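Local coordinates for protein histidinol-phosphatase (Listeria monocytogenes serotype 4b str. H7858, PDB 6NLR) that probably removes phosphate from histidinol phosphate in histidine biosynthesis, using a trinuclear metal centre of the PHP family, at residues R267-S270 and T271-Q274; S44-F47 and M48-T51; V94-I98 and G99-F103. All coordinates share one frame; numbering follows the deposited sequence.

Contact 1: R267-S270 and T271-Q274; sequences RGYS and TYCQ
Y272, C273 and Q274 donate their backbone N-H groups to G268, Y269 and S270, at the start of helix 269-276. Y272 N lies 3.0 Å from G268 O. C273 N meets Y269 O in the carbonyl plane, with an N-H...O angle of 167°. Q274 N completes the set on S270 O. G268 is the N-cap, and its carbonyl is the first acceptor of the helix. Its phi is positive. The side chains of Y269, Y272 and C273 gather on one flank. Y269 and Y272 run side by side and point the same way, their ring planes turned 48° apart. Y272 CD2 lies over one face of the Y269 ring, 3.7 Å from Y269 CE1. C273 SG reaches the same ring obliquely, with Y269 CE2 at 3.3 Å. The sulfur lies beside the backbone N of its own residue (chi1 -61°), which carries it back along the helix to the ring. Beyond the pair, Y255 meets Y269 edge-to-face, and F223 does the same to Y272. Both come from strands of the small parallel sheet, so the tyrosines seat the helix against it. The arrangement is a helical N-terminus with a Cys sulfur-aromatic contact, in the last helix of a PHP-family chain.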
ATOM      1  N   ARG A 267     -12.342  -7.657  -5.574  1.00 25.00           N
ATOM      2  CA  ARG A 267     -11.683  -8.979  -5.399  1.00 27.49           C
ATOM      3  C   ARG A 267     -11.452  -9.235  -3.896  1.00 25.17           C
ATOM      4  O   ARG A 267     -11.053  -8.303  -3.165  1.00 23.98           O
ATOM      5  CB  ARG A 267     -10.387  -9.059  -6.217  1.00 28.06           C
ATOM      6  CG  ARG A 267      -9.266  -8.166  -5.700  1.00 27.25           C
ATOM      7  CD  ARG A 267      -8.075  -8.236  -6.634  1.00 30.85           C
ATOM      8  NE  ARG A 267      -7.069  -7.219  -6.341  1.00 26.79           N
ATOM      9  CZ  ARG A 267      -5.904  -7.121  -6.974  1.00 28.91           C
ATOM     10  NH1 ARG A 267      -5.569  -8.010  -7.899  1.00 30.04           N
ATOM     11  NH2 ARG A 267      -5.065  -6.141  -6.676  1.00 27.32           N
ATOM     12  N   GLY A 268     -11.730 -10.452  -3.443  1.00 28.41           N
ATOM     13  CA  GLY A 268     -11.493 -10.894  -2.054  1.00 28.20           C
ATOM     14  C   GLY A 268     -12.390 -10.164  -1.039  1.00 29.66           C
ATOM     15  O   GLY A 268     -12.136 -10.284   0.190  1.00 27.81           O
ATOM     16  N   TYR A 269     -13.461  -9.495  -1.474  1.00 28.33           N
ATOM     17  CA  TYR A 269     -14.312  -8.751  -0.520  1.00 28.22           C
ATOM     18  C   TYR A 269     -14.922  -9.720   0.503  1.00 28.19           C
ATOM     19  O   TYR A 269     -14.923  -9.337   1.720  1.00 28.51           O
ATOM     20  CB  TYR A 269     -15.387  -7.905  -1.187  1.00 26.92           C
ATOM     21  CG  TYR A 269     -16.042  -7.007  -0.180  1.00 26.98           C
ATOM     22  CD1 TYR A 269     -15.404  -5.857   0.229  1.00 25.95           C
ATOM     23  CD2 TYR A 269     -17.271  -7.328   0.391  1.00 30.32           C
ATOM     24  CE1 TYR A 269     -15.972  -5.006   1.151  1.00 27.86           C
ATOM     25  CE2 TYR A 269     -17.853  -6.500   1.336  1.00 30.32           C
ATOM     26  CZ  TYR A 269     -17.184  -5.350   1.735  1.00 31.33           C
ATOM     27  OH  TYR A 269     -17.736  -4.528   2.671  1.00 32.73           O
ATOM     28  N   SER A 270     -15.435 -10.882   0.076  1.00 28.73           N
ATOM     29  CA  SER A 270     -16.055 -11.863   1.020  1.00 30.28           C
ATOM     30  C   SER A 270     -14.997 -12.297   2.036  1.00 28.51           C
ATOM     31  O   SER A 270     -15.365 -12.506   3.205  1.00 28.49           O
ATOM     32  CB  SER A 270     -16.677 -13.084   0.366  1.00 34.42           C
ATOM     33  OG  SER A 270     -17.195 -14.006   1.374  1.00 40.16           O
ATOM     34  N   THR A 271     -13.734 -12.432   1.613  1.00 27.91           N
ATOM     35  CA  THR A 271     -12.626 -12.889   2.487  1.00 28.68           C
ATOM     36  C   THR A 271     -12.383 -11.824   3.553  1.00 28.55           C
ATOM     37  O   THR A 271     -12.153 -12.225   4.704  1.00 25.66           O
ATOM     38  CB  THR A 271     -11.352 -13.201   1.692  1.00 27.09           C
ATOM     39  OG1 THR A 271     -11.675 -14.298   0.836  1.00 31.85           O
ATOM     40  CG2 THR A 271     -10.150 -13.522   2.555  1.00 25.72           C
ATOM     41  N   TYR A 272     -12.484 -10.547   3.185  1.00 27.36           N
ATOM     42  CA  TYR A 272     -12.366  -9.422   4.145  1.00 29.84           C
ATOM     43  C   TYR A 272     -13.440  -9.561   5.228  1.00 29.61           C
ATOM     44  O   TYR A 272     -13.102  -9.526   6.409  1.00 32.16           O
ATOM     45  CB  TYR A 272     -12.426  -8.079   3.413  1.00 30.28           C
ATOM     46  CG  TYR A 272     -12.879  -6.901   4.239  1.00 30.84           C
ATOM     47  CD1 TYR A 272     -12.027  -6.316   5.154  1.00 32.91           C
ATOM     48  CD2 TYR A 272     -14.148  -6.367   4.097  1.00 31.37           C
ATOM     49  CE1 TYR A 272     -12.433  -5.247   5.942  1.00 34.58           C
ATOM     50  CE2 TYR A 272     -14.563  -5.283   4.855  1.00 30.59           C
ATOM     51  CZ  TYR A 272     -13.701  -4.720   5.774  1.00 31.91           C
ATOM     52  OH  TYR A 272     -14.093  -3.643   6.508  1.00 34.51           O
ATOM     53  N   CYS A 273     -14.703  -9.641   4.825  1.00 30.49           N
ATOM     54  CA  CYS A 273     -15.845  -9.729   5.774  1.00 36.00           C
ATOM     55  C   CYS A 273     -15.631 -10.903   6.731  1.00 36.30           C
ATOM     56  O   CYS A 273     -15.694 -10.657   7.947  1.00 37.09           O
ATOM     57  CB  CYS A 273     -17.171  -9.837   5.038  1.00 37.11           C
ATOM     58  SG  CYS A 273     -17.400  -8.354   4.029  1.00 44.08           S
ATOM     59  N   GLN A 274     -15.308 -12.093   6.204  1.00 35.06           N
ATOM     60  CA  GLN A 274     -15.165 -13.337   7.018  1.00 34.19           C
ATOM     61  C   GLN A 274     -13.940 -13.212   7.931  1.00 32.69           C
ATOM     62  O   GLN A 274     -14.033 -13.641   9.089  1.00 28.27           O
ATOM     63  CB  GLN A 274     -15.066 -14.574   6.118  1.00 34.83           C
ATOM     64  CG  GLN A 274     -16.303 -14.811   5.265  1.00 37.31           C
ATOM     65  CD  GLN A 274     -17.547 -14.805   6.116  1.00 41.62           C
ATOM     66  OE1 GLN A 274     -18.425 -13.965   5.967  1.00 50.41           O
ATOM     67  NE2 GLN A 274     -17.606 -15.732   7.046  1.00 44.80           N
TER

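Contact 2: S44-F47 and M48-T51; sequences SSEF and MKNT
After S44 the backbone forms a short, weakly bonded helix that gives way to loop by K49: M48 N bonds to S44 O at 3.1 Å, and N50 N turns to F47 O, three residues back. S44 is the N-cap of this short helix in the PHP domain. Its OG takes the N-H of F47 in a nearly straight capping bond of 169°. E46 O is gripped twice, by K49 N and by N50 ND2, which arrive from opposite faces of its carbonyl plane. The N50 amide is the closer of the two, at 2.9 Å, and it ties the side chain back over the turn. K49 N also makes a weak bond to S45 O. F47 points its ring into the protein, where it meets F131 and F124. Its CE2 lies 3.9 Å from the methyl T51 CG2, and the two side chains run at about a right angle. M48 is a selenomethionine; its CG packs on S44 O, and its side chain goes on to V58 of helix 56-59. On the exposed side, E46 and K49 cross at a slant and form a salt bridge. E46 bends at chi2 (-58°), which turns its carboxylate to the extended K49 chain. K49 NZ reaches E46 OE2 from the syn side at 2.8 Å, 26° out of the carboxylate plane.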
ATOM      1  N   SER A  44      10.589  11.032  -4.994  1.00 31.64           N
ATOM      2  CA  SER A  44      11.705  12.006  -4.918  1.00 31.64           C
ATOM      3  C   SER A  44      12.687  11.712  -6.065  1.00 33.47           C
ATOM      4  O   SER A  44      13.087  10.536  -6.206  1.00 30.32           O
ATOM      5  CB  SER A  44      12.381  11.939  -3.568  1.00 31.16           C
ATOM      6  OG  SER A  44      13.759  12.240  -3.689  1.00 33.70           O
ATOM      7  N   SER A  45      13.069  12.728  -6.848  1.00 32.94           N
ATOM      8  CA  SER A  45      14.120  12.598  -7.887  1.00 35.54           C
ATOM      9  C   SER A  45      15.466  12.253  -7.226  1.00 36.09           C
ATOM     10  O   SER A  45      16.242  11.517  -7.862  1.00 34.13           O
ATOM     11  CB  SER A  45      14.208  13.832  -8.758  1.00 39.60           C
ATOM     12  OG  SER A  45      14.495  14.976  -7.966  1.00 46.18           O
ATOM     13  N   GLU A  46      15.739  12.742  -6.010  1.00 35.79           N
ATOM     14  CA  GLU A  46      16.963  12.395  -5.237  1.00 37.28           C
ATOM     15  C   GLU A  46      16.937  10.900  -4.893  1.00 31.85           C
ATOM     16  O   GLU A  46      17.963  10.239  -5.026  1.00 32.09           O
ATOM     17  CB  GLU A  46      17.092  13.193  -3.935  1.00 39.95           C
ATOM     18  CG  GLU A  46      17.504  14.630  -4.134  1.00 47.28           C
ATOM     19  CD  GLU A  46      18.828  14.765  -4.869  1.00 52.18           C
ATOM     20  OE1 GLU A  46      19.882  14.292  -4.340  1.00 58.29           O
ATOM     21  OE2 GLU A  46      18.795  15.298  -5.984  1.00 49.10           O
ATOM     22  N   PHE A  47      15.812  10.400  -4.405  1.00 29.93           N
ATOM     23  CA  PHE A  47      15.640   8.969  -4.058  1.00 30.13           C
ATOM     24  C   PHE A  47      15.937   8.099  -5.289  1.00 29.58           C
ATOM     25  O   PHE A  47      16.619   7.084  -5.211  1.00 28.32           O
ATOM     26  CB  PHE A  47      14.222   8.738  -3.524  1.00 29.15           C
ATOM     27  CG  PHE A  47      13.933   7.286  -3.294  1.00 27.24           C
ATOM     28  CD1 PHE A  47      14.318   6.672  -2.115  1.00 28.96           C
ATOM     29  CD2 PHE A  47      13.343   6.522  -4.286  1.00 30.30           C
ATOM     30  CE1 PHE A  47      14.100   5.313  -1.924  1.00 26.51           C
ATOM     31  CE2 PHE A  47      13.116   5.170  -4.085  1.00 28.72           C
ATOM     32  CZ  PHE A  47      13.506   4.573  -2.915  1.00 25.23           C
HETATM   33  N   MSE A  48      15.448   8.527  -6.445  1.00 30.00           N
HETATM   34  CA  MSE A  48      15.553   7.760  -7.676  1.00 35.42           C
HETATM   35  C   MSE A  48      16.993   7.709  -8.206  1.00 38.22           C
HETATM   36  O   MSE A  48      17.307   6.854  -9.023  1.00 45.49           O
HETATM   37  CB  MSE A  48      14.606   8.359  -8.722  1.00 33.88           C
HETATM   38  CG  MSE A  48      13.136   8.087  -8.425  1.00 36.43           C
HETATM   39 SE   MSE A  48      11.972   8.905  -9.801  1.00 44.80          SE
HETATM   40  CE  MSE A  48      11.240   7.417 -10.823  1.00 56.93           C
ATOM     41  N   LYS A  49      17.884   8.599  -7.746  1.00 36.34           N
ATOM     42  CA  LYS A  49      19.298   8.478  -8.076  1.00 36.32           C
ATOM     43  C   LYS A  49      19.975   7.385  -7.242  1.00 33.20           C
ATOM     44  O   LYS A  49      21.134   7.070  -7.546  1.00 30.90           O
ATOM     45  CB  LYS A  49      20.070   9.770  -7.783  1.00 36.63           C
ATOM     46  CG  LYS A  49      19.592  10.982  -8.556  1.00 41.31           C
ATOM     47  CD  LYS A  49      20.185  12.273  -8.039  1.00 45.13           C
ATOM     48  CE  LYS A  49      19.489  13.494  -8.604  1.00 46.97           C
ATOM     49  NZ  LYS A  49      20.266  14.708  -8.293  1.00 48.74           N
ATOM     50  N   ASN A  50      19.323   6.884  -6.186  1.00 31.52           N
ATOM     51  CA  ASN A  50      20.003   6.081  -5.138  1.00 30.87           C
ATOM     52  C   ASN A  50      19.436   4.666  -5.119  1.00 27.10           C
ATOM     53  O   ASN A  50      19.504   4.030  -4.061  1.00 27.52           O
ATOM     54  CB  ASN A  50      19.941   6.784  -3.779  1.00 31.28           C
ATOM     55  CG  ASN A  50      20.883   7.974  -3.737  1.00 36.29           C
ATOM     56  OD1 ASN A  50      22.097   7.797  -3.731  1.00 38.00           O
ATOM     57  ND2 ASN A  50      20.342   9.176  -3.776  1.00 34.18           N
ATOM     58  N   THR A  51      18.938   4.190  -6.254  1.00 25.47           N
ATOM     59  CA  THR A  51      18.299   2.856  -6.375  1.00 25.66           C
ATOM     60  C   THR A  51      19.243   1.922  -7.122  1.00 26.32           C
ATOM     61  O   THR A  51      20.141   2.407  -7.821  1.00 28.29           O
ATOM     62  CB  THR A  51      16.930   2.907  -7.067  1.00 26.33           C
ATOM     63  OG1 THR A  51      17.131   3.145  -8.462  1.00 28.37           O
ATOM     64  CG2 THR A  51      15.998   3.932  -6.457  1.00 26.92           C
TER

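Contact 3: V94-I98 and G99-F103; sequences VDYLI and GYEDF
Y96 and E101 meet across the turn that leads from strand 87-95 into helix 101-111, part of a beta-alpha-beta unit of the PHP domain. The side chains run at a slant to one another, with ring and carboxylate planes 59° apart. E101 OE2 comes in at the edge of the Y96 ring, in its plane. Y96 OH donates to E101 OE2; the 2.4 Å separation is very short and its exact value doubtful. Y96 CG is anti to the backbone N (chi1 -176°), and E101 stretches out beyond its own CG; this brings the hydroxyl and the carboxylate together. The ring of Y96 is buried, with L120 of strand 117-127 and Q165 and S166 of helix 152-168 around it. D95, in the strand, hydrogen-bonds H123, a manganese ligand, making it a second-shell residue of the metal site.

The backbone between them is a type II beta turn from L97 to Y100. It is closed by Y100 N on L97 O at 2.9 Å, with the donor 39° out of the carbonyl plane. G99 takes the third place of the turn with a positive phi. Y100 is the N-cap of the helix, and its CB packs on L97 CB at 3.8 Å. The Y100 ring turns one edge to the turn, with CD1 3.4 Å from I98 O. L97 CD1 makes a looser contact with the F103 ring, 4.4 Å from F103 CD2. A water links the turn to Y96: it donates to Y96 OH and accepts from G99 N, both at 2.9 Å.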
ATOM      1  N   VAL A  94       1.059   7.047  -0.631  1.00 20.32           N
ATOM      2  CA  VAL A  94       2.316   7.783  -0.382  1.00 21.66           C
ATOM      3  C   VAL A  94       3.381   6.763   0.003  1.00 22.21           C
ATOM      4  O   VAL A  94       3.179   6.028   0.968  1.00 22.87           O
ATOM      5  CB  VAL A  94       2.106   8.859   0.691  1.00 22.25           C
ATOM      6  CG1 VAL A  94       3.375   9.653   0.920  1.00 23.96           C
ATOM      7  CG2 VAL A  94       0.949   9.784   0.315  1.00 22.83           C
ATOM      8  N   ASP A  95       4.489   6.735  -0.732  1.00 23.27           N
ATOM      9  CA  ASP A  95       5.676   5.942  -0.336  1.00 22.52           C
ATOM     10  C   ASP A  95       6.249   6.555   0.941  1.00 23.21           C
ATOM     11  O   ASP A  95       6.485   7.793   0.967  1.00 24.25           O
ATOM     12  CB  ASP A  95       6.724   5.903  -1.445  1.00 23.34           C
ATOM     13  CG  ASP A  95       6.429   4.807  -2.440  1.00 24.91           C
ATOM     14  OD1 ASP A  95       6.850   3.645  -2.182  1.00 27.45           O
ATOM     15  OD2 ASP A  95       5.723   5.111  -3.404  1.00 28.38           O
ATOM     16  N   TYR A  96       6.475   5.723   1.950  1.00 21.54           N
ATOM     17  CA  TYR A  96       7.424   6.037   3.036  1.00 23.07           C
ATOM     18  C   TYR A  96       8.821   5.743   2.471  1.00 24.01           C
ATOM     19  O   TYR A  96       9.145   4.568   2.167  1.00 21.72           O
ATOM     20  CB  TYR A  96       7.113   5.305   4.340  1.00 22.00           C
ATOM     21  CG  TYR A  96       8.049   5.751   5.424  1.00 23.41           C
ATOM     22  CD1 TYR A  96       7.962   7.041   5.943  1.00 23.81           C
ATOM     23  CD2 TYR A  96       9.095   4.952   5.849  1.00 25.12           C
ATOM     24  CE1 TYR A  96       8.868   7.498   6.887  1.00 22.87           C
ATOM     25  CE2 TYR A  96       9.989   5.390   6.812  1.00 26.27           C
ATOM     26  CZ  TYR A  96       9.873   6.668   7.324  1.00 23.11           C
ATOM     27  OH  TYR A  96      10.752   7.096   8.254  1.00 26.59           O
ATOM     28  N   LEU A  97       9.596   6.807   2.258  1.00 25.52           N
ATOM     29  CA  LEU A  97      10.981   6.734   1.720  1.00 26.93           C
ATOM     30  C   LEU A  97      11.957   6.993   2.877  1.00 24.96           C
ATOM     31  O   LEU A  97      12.078   8.157   3.335  1.00 24.40           O
ATOM     32  CB  LEU A  97      11.123   7.760   0.588  1.00 26.48           C
ATOM     33  CG  LEU A  97      10.201   7.556  -0.618  1.00 28.10           C
ATOM     34  CD1 LEU A  97      10.386   8.678  -1.635  1.00 30.04           C
ATOM     35  CD2 LEU A  97      10.410   6.195  -1.292  1.00 26.17           C
ATOM     36  N   ILE A  98      12.589   5.925   3.351  1.00 25.76           N
ATOM     37  CA  ILE A  98      13.533   5.960   4.510  1.00 27.08           C
ATOM     38  C   ILE A  98      14.667   6.937   4.172  1.00 30.19           C
ATOM     39  O   ILE A  98      15.287   6.785   3.098  1.00 30.04           O
ATOM     40  CB  ILE A  98      14.040   4.539   4.816  1.00 30.55           C
ATOM     41  CG1 ILE A  98      12.895   3.637   5.288  1.00 28.12           C
ATOM     42  CG2 ILE A  98      15.189   4.572   5.832  1.00 31.52           C
ATOM     43  CD1 ILE A  98      13.145   2.173   5.075  1.00 29.09           C
ATOM     44  N   GLY A  99      14.853   7.953   5.014  1.00 31.38           N
ATOM     45  CA  GLY A  99      15.873   8.998   4.846  1.00 31.78           C
ATOM     46  C   GLY A  99      15.384  10.156   3.990  1.00 32.36           C
ATOM     47  O   GLY A  99      16.170  11.083   3.812  1.00 33.47           O
ATOM     48  N   TYR A 100      14.148  10.134   3.463  1.00 29.49           N
ATOM     49  CA  TYR A 100      13.607  11.241   2.626  1.00 30.23           C
ATOM     50  C   TYR A 100      12.310  11.822   3.226  1.00 29.81           C
ATOM     51  O   TYR A 100      11.432  12.283   2.456  1.00 28.53           O
ATOM     52  CB  TYR A 100      13.417  10.744   1.190  1.00 30.69           C
ATOM     53  CG  TYR A 100      14.718  10.417   0.510  1.00 29.97           C
ATOM     54  CD1 TYR A 100      15.335   9.200   0.730  1.00 28.56           C
ATOM     55  CD2 TYR A 100      15.359  11.333  -0.304  1.00 32.15           C
ATOM     56  CE1 TYR A 100      16.538   8.881   0.133  1.00 30.29           C
ATOM     57  CE2 TYR A 100      16.563  11.027  -0.923  1.00 33.64           C
ATOM     58  CZ  TYR A 100      17.155   9.801  -0.689  1.00 32.32           C
ATOM     59  OH  TYR A 100      18.347   9.483  -1.260  1.00 39.09           O
ATOM     60  N   GLU A 101      12.188  11.832   4.557  1.00 30.86           N
ATOM     61  CA  GLU A 101      10.998  12.382   5.267  1.00 32.17           C
ATOM     62  C   GLU A 101      10.779  13.841   4.855  1.00 31.81           C
ATOM     63  O   GLU A 101       9.614  14.235   4.713  1.00 31.96           O
ATOM     64  CB  GLU A 101      11.143  12.229   6.784  1.00 33.54           C
ATOM     65  CG  GLU A 101      11.034  10.782   7.220  1.00 36.53           C
ATOM     66  CD  GLU A 101      10.971  10.534   8.710  1.00 40.77           C
ATOM     67  OE1 GLU A 101      11.142  11.514   9.509  1.00 38.83           O
ATOM     68  OE2 GLU A 101      10.753   9.353   9.081  1.00 45.00           O
ATOM     69  N   ASP A 102      11.843  14.624   4.672  1.00 32.23           N
ATOM     70  CA  ASP A 102      11.711  16.056   4.293  1.00 36.09           C
ATOM     71  C   ASP A 102      10.964  16.143   2.960  1.00 32.59           C
ATOM     72  O   ASP A 102      10.042  16.971   2.858  1.00 29.84           O
ATOM     73  CB  ASP A 102      13.056  16.792   4.223  1.00 38.33           C
ATOM     74  CG  ASP A 102      13.737  16.967   5.572  1.00 44.70           C
ATOM     75  OD1 ASP A 102      13.103  16.628   6.589  1.00 47.48           O
ATOM     76  OD2 ASP A 102      14.912  17.420   5.599  1.00 51.61           O
ATOM     77  N   PHE A 103      11.353  15.351   1.962  1.00 31.03           N
ATOM     78  CA  PHE A 103      10.675  15.344   0.639  1.00 30.26           C
ATOM     79  C   PHE A 103       9.193  15.015   0.864  1.00 28.01           C
ATOM     80  O   PHE A 103       8.327  15.708   0.351  1.00 27.77           O
ATOM     81  CB  PHE A 103      11.296  14.350  -0.349  1.00 32.34           C
ATOM     82  CG  PHE A 103      10.388  14.049  -1.512  1.00 30.28           C
ATOM     83  CD1 PHE A 103      10.299  14.922  -2.587  1.00 31.64           C
ATOM     84  CD2 PHE A 103       9.541  12.946  -1.481  1.00 32.79           C
ATOM     85  CE1 PHE A 103       9.423  14.669  -3.630  1.00 30.42           C
ATOM     86  CE2 PHE A 103       8.660  12.694  -2.525  1.00 30.36           C
ATOM     87  CZ  PHE A 103       8.602  13.557  -3.592  1.00 30.35           C
TER
HETATM   88  O   HOH W   1      13.451   7.909   7.530  1.00 38.19           O

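How the contacts relate
Contacts 2 and 3 are neighbours, with centres about 11 Å apart. Contact 1 lies across the chain's centre, its centre about 37 Å from that of contact 2 and 31 Å from that of contact 3. It is a surface contact; the other two are partly buried. They meet through Y100, which packs on E46, F47 and N50, and through F103, which packs on S44. Each contact includes a helix N-cap, but contact 2 runs through a short helix into loop, and contact 3 joins a strand to a helix. Contact 1 rests on helix bonds and aromatic and sulfur packing, contact 2 on a serine cap and salt bridge, contact 3 on a turn, a tyrosine-carboxylate bond and a water.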